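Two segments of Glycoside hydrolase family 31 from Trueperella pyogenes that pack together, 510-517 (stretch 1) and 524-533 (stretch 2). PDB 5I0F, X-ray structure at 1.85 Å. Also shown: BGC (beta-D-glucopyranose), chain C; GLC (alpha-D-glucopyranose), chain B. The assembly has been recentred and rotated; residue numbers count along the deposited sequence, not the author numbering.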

# COMPACT_ATOMS: atom_id res chain seq x y z
N TYR A 510 -4.04 -23.18 -2.11
CA TYR A 510 -3.86 -22.17 -1.07
C TYR A 510 -4.05 -20.75 -1.65
O TYR A 510 -3.71 -20.51 -2.80
N PRO A 511 -4.56 -19.81 -0.85
CA PRO A 511 -4.86 -18.45 -1.33
C PRO A 511 -3.62 -17.57 -1.31
O PRO A 511 -3.52 -16.60 -0.55
N VAL A 512 -2.66 -17.93 -2.16
CA VAL A 512 -1.40 -17.23 -2.22
C VAL A 512 -1.59 -16.04 -3.17
O VAL A 512 -1.38 -16.15 -4.39
N THR A 513 -2.02 -14.92 -2.60
CA THR A 513 -1.96 -13.62 -3.25
C THR A 513 -0.81 -12.81 -2.65
O THR A 513 -0.44 -13.02 -1.50
N PHE A 514 -0.26 -11.89 -3.43
CA PHE A 514 0.92 -11.10 -3.03
C PHE A 514 0.58 -9.66 -3.43
O PHE A 514 0.59 -9.34 -4.62
N SER A 515 0.27 -8.83 -2.43
CA SER A 515 -0.27 -7.46 -2.61
C SER A 515 0.61 -6.42 -1.95
O SER A 515 1.39 -6.76 -1.09
N ARG A 516 0.51 -5.16 -2.40
CA ARG A 516 1.16 -4.04 -1.73
C ARG A 516 0.18 -3.17 -0.96
O ARG A 516 0.58 -2.51 -0.01
N SER A 517 -1.09 -3.13 -1.37
CA SER A 517 -2.03 -2.27 -0.69
C SER A 517 -3.03 -3.08 0.13
O SER A 517 -3.25 -4.28 -0.09
N ALA A 524 -6.30 -11.26 6.78
CA ALA A 524 -6.84 -12.54 6.37
C ALA A 524 -6.52 -12.98 4.94
O ALA A 524 -6.80 -14.12 4.57
N HIS A 525 -5.94 -12.10 4.12
CA HIS A 525 -5.91 -12.31 2.68
C HIS A 525 -4.49 -12.28 2.13
O HIS A 525 -4.06 -11.28 1.57
N GLY A 526 -3.79 -13.39 2.28
CA GLY A 526 -2.53 -13.62 1.61
C GLY A 526 -1.32 -12.93 2.19
O GLY A 526 -1.23 -12.74 3.42
N LEU A 527 -0.40 -12.59 1.27
CA LEU A 527 0.92 -12.07 1.54
C LEU A 527 1.05 -10.62 1.06
O LEU A 527 0.26 -10.16 0.21
N TYR A 528 2.03 -9.92 1.63
CA TYR A 528 2.25 -8.50 1.37
C TYR A 528 3.70 -8.18 1.14
O TYR A 528 4.58 -8.79 1.73
N TRP A 529 3.98 -7.23 0.25
CA TRP A 529 5.33 -6.69 0.12
C TRP A 529 5.26 -5.18 0.25
O TRP A 529 4.20 -4.58 0.07
N ALA A 530 6.40 -4.57 0.57
CA ALA A 530 6.49 -3.16 0.95
C ALA A 530 6.43 -2.16 -0.22
O ALA A 530 6.55 -0.97 -0.01
N GLY A 531 6.20 -2.63 -1.44
CA GLY A 531 6.02 -1.74 -2.60
C GLY A 531 7.31 -1.28 -3.24
O GLY A 531 8.34 -1.98 -3.20
N ASP A 532 7.25 -0.09 -3.84
CA ASP A 532 8.28 0.36 -4.76
C ASP A 532 9.31 1.25 -4.10
O ASP A 532 8.94 2.28 -3.52
N GLU A 533 10.59 0.92 -4.24
CA GLU A 533 11.65 1.79 -3.74
C GLU A 533 12.90 1.82 -4.61
O GLU A 533 13.14 0.94 -5.44

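Two short parallel strands, paired through F514 with L527 and S515 with Y528, set the frame: L527 N donates to T513 O (2.8 Å), S515 N to L527 O (3.0 Å) and W529 N to S515 O (3.0 Å). Side chains then alternate, F514 and L527 sharing one face of the sheet, S515 and Y528 the other.

Y510 stays out of reach. The CB of P511 points toward stretch 2, yet its nearest contact is through the backbone, P511 O to G526 CA at 3.8 Å. V512, a t rotamer, lies sideways and only grazes L527, with V512 CG1 4.5 Å from L527 CD2.

T513 takes the p rotamer, which brings its OG1 3.6 Å from G526 CA. A CB on G526 would sit 2.2 Å from T513 OG1, a clash, and the positive phi at G526 favours glycine independently. T513 OG1 donates to water 1 (2.7 Å), which also accepts from S515 OG (2.8 Å) and donates to H525 O (2.8 Å) and L527 O (2.8 Å). With two bonds received and two given, this water ties side chains of stretch 1 to carbonyls of stretch 2.

F514 (chi1 t) leaves on the face it shares with L527, and its ring comes nearer stretch 2. L527 CB, on an m rotamer, meets the ring edge, 3.8 Å from F514 CD1, while F514 CZ reaches W529 CB at 3.5 Å. The F514 ring and the six-membered ring of W529 are tilted by 28° and slid apart, centroids 5.0 Å from each other, so they barely overlap.

On the other face, S515 (m) lies beside Y528, also m, with S515 CB 3.6 Å from Y528 CE2.

R516 (p, then extended) does two jobs. Its CB sits over the W529 six-membered ring, 3.8 Å from the centroid and 10° off the normal, against an indole whose chi1 of 92° lies between wells. Its NH1 makes a long salt bridge to D532 OD2 (3.7 Å) and donates to BGC O2 (2.9 Å) and GLC O4 (3.0 Å). D532 (m) completes the arrangement, its OD1 accepting from BGC O2 at 2.7 Å. BGC O2 thus links R516 and D532 across a long salt bridge, and sugar binding here fits a glycoside hydrolase.

S517, whose CB points away, contributes its carbonyl instead, with S517 O at the Y528 ring edge, 3.5 Å from Y528 CE2. Water 2 lies 2.8 Å from Y528 OH and makes a weak bond to S517 O (3.4 Å).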

# COMPACT_ATOMS: atom_id res chain seq x y z
CB TYR A 510 -2.45 -22.25 -0.50
CG TYR A 510 -2.24 -23.34 0.51
CD1 TYR A 510 -2.42 -23.09 1.86
CD2 TYR A 510 -1.82 -24.59 0.13
CE1 TYR A 510 -2.20 -24.09 2.81
CE2 TYR A 510 -1.60 -25.60 1.06
CZ TYR A 510 -1.79 -25.33 2.40
OH TYR A 510 -1.57 -26.34 3.31
CB PRO A 511 -5.91 -17.97 -0.32
CG PRO A 511 -5.48 -18.62 0.97
CD PRO A 511 -5.06 -20.01 0.53
CB VAL A 512 -0.26 -18.17 -2.63
CG1 VAL A 512 1.04 -17.39 -2.71
CG2 VAL A 512 -0.10 -19.30 -1.61
CB THR A 513 -3.27 -12.82 -3.10
OG1 THR A 513 -3.58 -12.60 -1.71
CG2 THR A 513 -4.39 -13.57 -3.76
CB PHE A 514 2.12 -11.65 -3.81
CG PHE A 514 3.48 -11.13 -3.39
CD1 PHE A 514 3.91 -11.19 -2.08
CD2 PHE A 514 4.37 -10.65 -4.35
CE1 PHE A 514 5.19 -10.74 -1.73
CE2 PHE A 514 5.65 -10.24 -4.02
CZ PHE A 514 6.06 -10.27 -2.71
CB SER A 515 -1.67 -7.35 -1.98
OG SER A 515 -2.52 -8.37 -2.44
CB ARG A 516 1.96 -3.15 -2.72
CG ARG A 516 1.09 -2.45 -3.77
CD ARG A 516 1.90 -1.69 -4.81
NE ARG A 516 0.99 -0.83 -5.58
CZ ARG A 516 1.33 -0.13 -6.67
NH1 ARG A 516 2.54 -0.21 -7.20
NH2 ARG A 516 0.44 0.66 -7.24
CB SER A 517 -2.74 -1.30 -1.64
OG SER A 517 -3.59 -2.00 -2.52
CB ALA A 524 -8.37 -12.55 6.59
CB HIS A 525 -6.80 -11.26 1.97
CG HIS A 525 -8.22 -11.30 2.41
ND1 HIS A 525 -9.03 -12.40 2.24
CD2 HIS A 525 -8.99 -10.37 3.02
CE1 HIS A 525 -10.23 -12.15 2.73
NE2 HIS A 525 -10.22 -10.94 3.23
CB LEU A 527 1.96 -12.87 0.75
CG LEU A 527 2.38 -14.23 1.26
CD1 LEU A 527 1.25 -15.13 1.66
CD2 LEU A 527 3.30 -14.88 0.24
CB TYR A 528 1.64 -7.62 2.48
CG TYR A 528 0.15 -7.78 2.47
CD1 TYR A 528 -0.46 -8.85 3.12
CD2 TYR A 528 -0.66 -6.95 1.67
CE1 TYR A 528 -1.83 -9.07 3.01
CE2 TYR A 528 -2.03 -7.14 1.60
CZ TYR A 528 -2.61 -8.21 2.26
OH TYR A 528 -3.96 -8.40 2.11
CB TRP A 529 6.05 -7.18 -1.15
CG TRP A 529 5.92 -6.31 -2.37
CD1 TRP A 529 6.86 -5.44 -2.84
CD2 TRP A 529 4.82 -6.25 -3.29
NE1 TRP A 529 6.39 -4.79 -3.96
CE2 TRP A 529 5.15 -5.29 -4.27
CE3 TRP A 529 3.60 -6.92 -3.39
CZ2 TRP A 529 4.29 -4.97 -5.34
CZ3 TRP A 529 2.74 -6.60 -4.44
CH2 TRP A 529 3.09 -5.62 -5.39
CB ALA A 530 7.77 -2.94 1.74
CB ASP A 532 7.64 1.17 -5.88
CG ASP A 532 6.72 0.36 -6.75
OD1 ASP A 532 6.77 -0.89 -6.71
OD2 ASP A 532 5.98 0.99 -7.54
CB GLU A 533 12.07 1.41 -2.29
CG GLU A 533 11.48 2.28 -1.16
CD GLU A 533 12.01 3.72 -1.11
OE1 GLU A 533 12.41 4.28 -2.17
OE2 GLU A 533 12.03 4.32 0.01
C2 BGC C . 4.60 -3.05 -8.59
C3 BGC C . 5.97 -3.46 -9.17
C4 BGC C . 5.77 -4.06 -10.56
C5 BGC C . 4.99 -3.10 -11.47
C6 BGC C . 4.64 -3.82 -12.77
C1 BGC C . 3.38 -2.96 -9.55
O2 BGC C . 4.57 -2.27 -7.38
O3 BGC C . 6.62 -4.38 -8.29
O4 BGC C . 7.04 -4.39 -11.15
O5 BGC C . 3.78 -2.56 -10.88
O6 BGC C . 4.12 -2.90 -13.73
C1 GLC B . 6.00 2.51 -12.06
C2 GLC B . 6.19 1.38 -11.04
C3 GLC B . 4.85 0.76 -10.68
C4 GLC B . 3.91 1.84 -10.15
C5 GLC B . 3.76 2.89 -11.25
C6 GLC B . 2.83 4.03 -10.86
O2 GLC B . 7.09 0.41 -11.57
O3 GLC B . 5.05 -0.26 -9.68
O4 GLC B . 2.64 1.26 -9.78
O5 GLC B . 5.04 3.46 -11.59
O6 GLC B . 3.40 4.88 -9.87
O HOH W 1 -2.42 -10.44 -0.54
O HOH W 2 -5.57 -6.48 0.95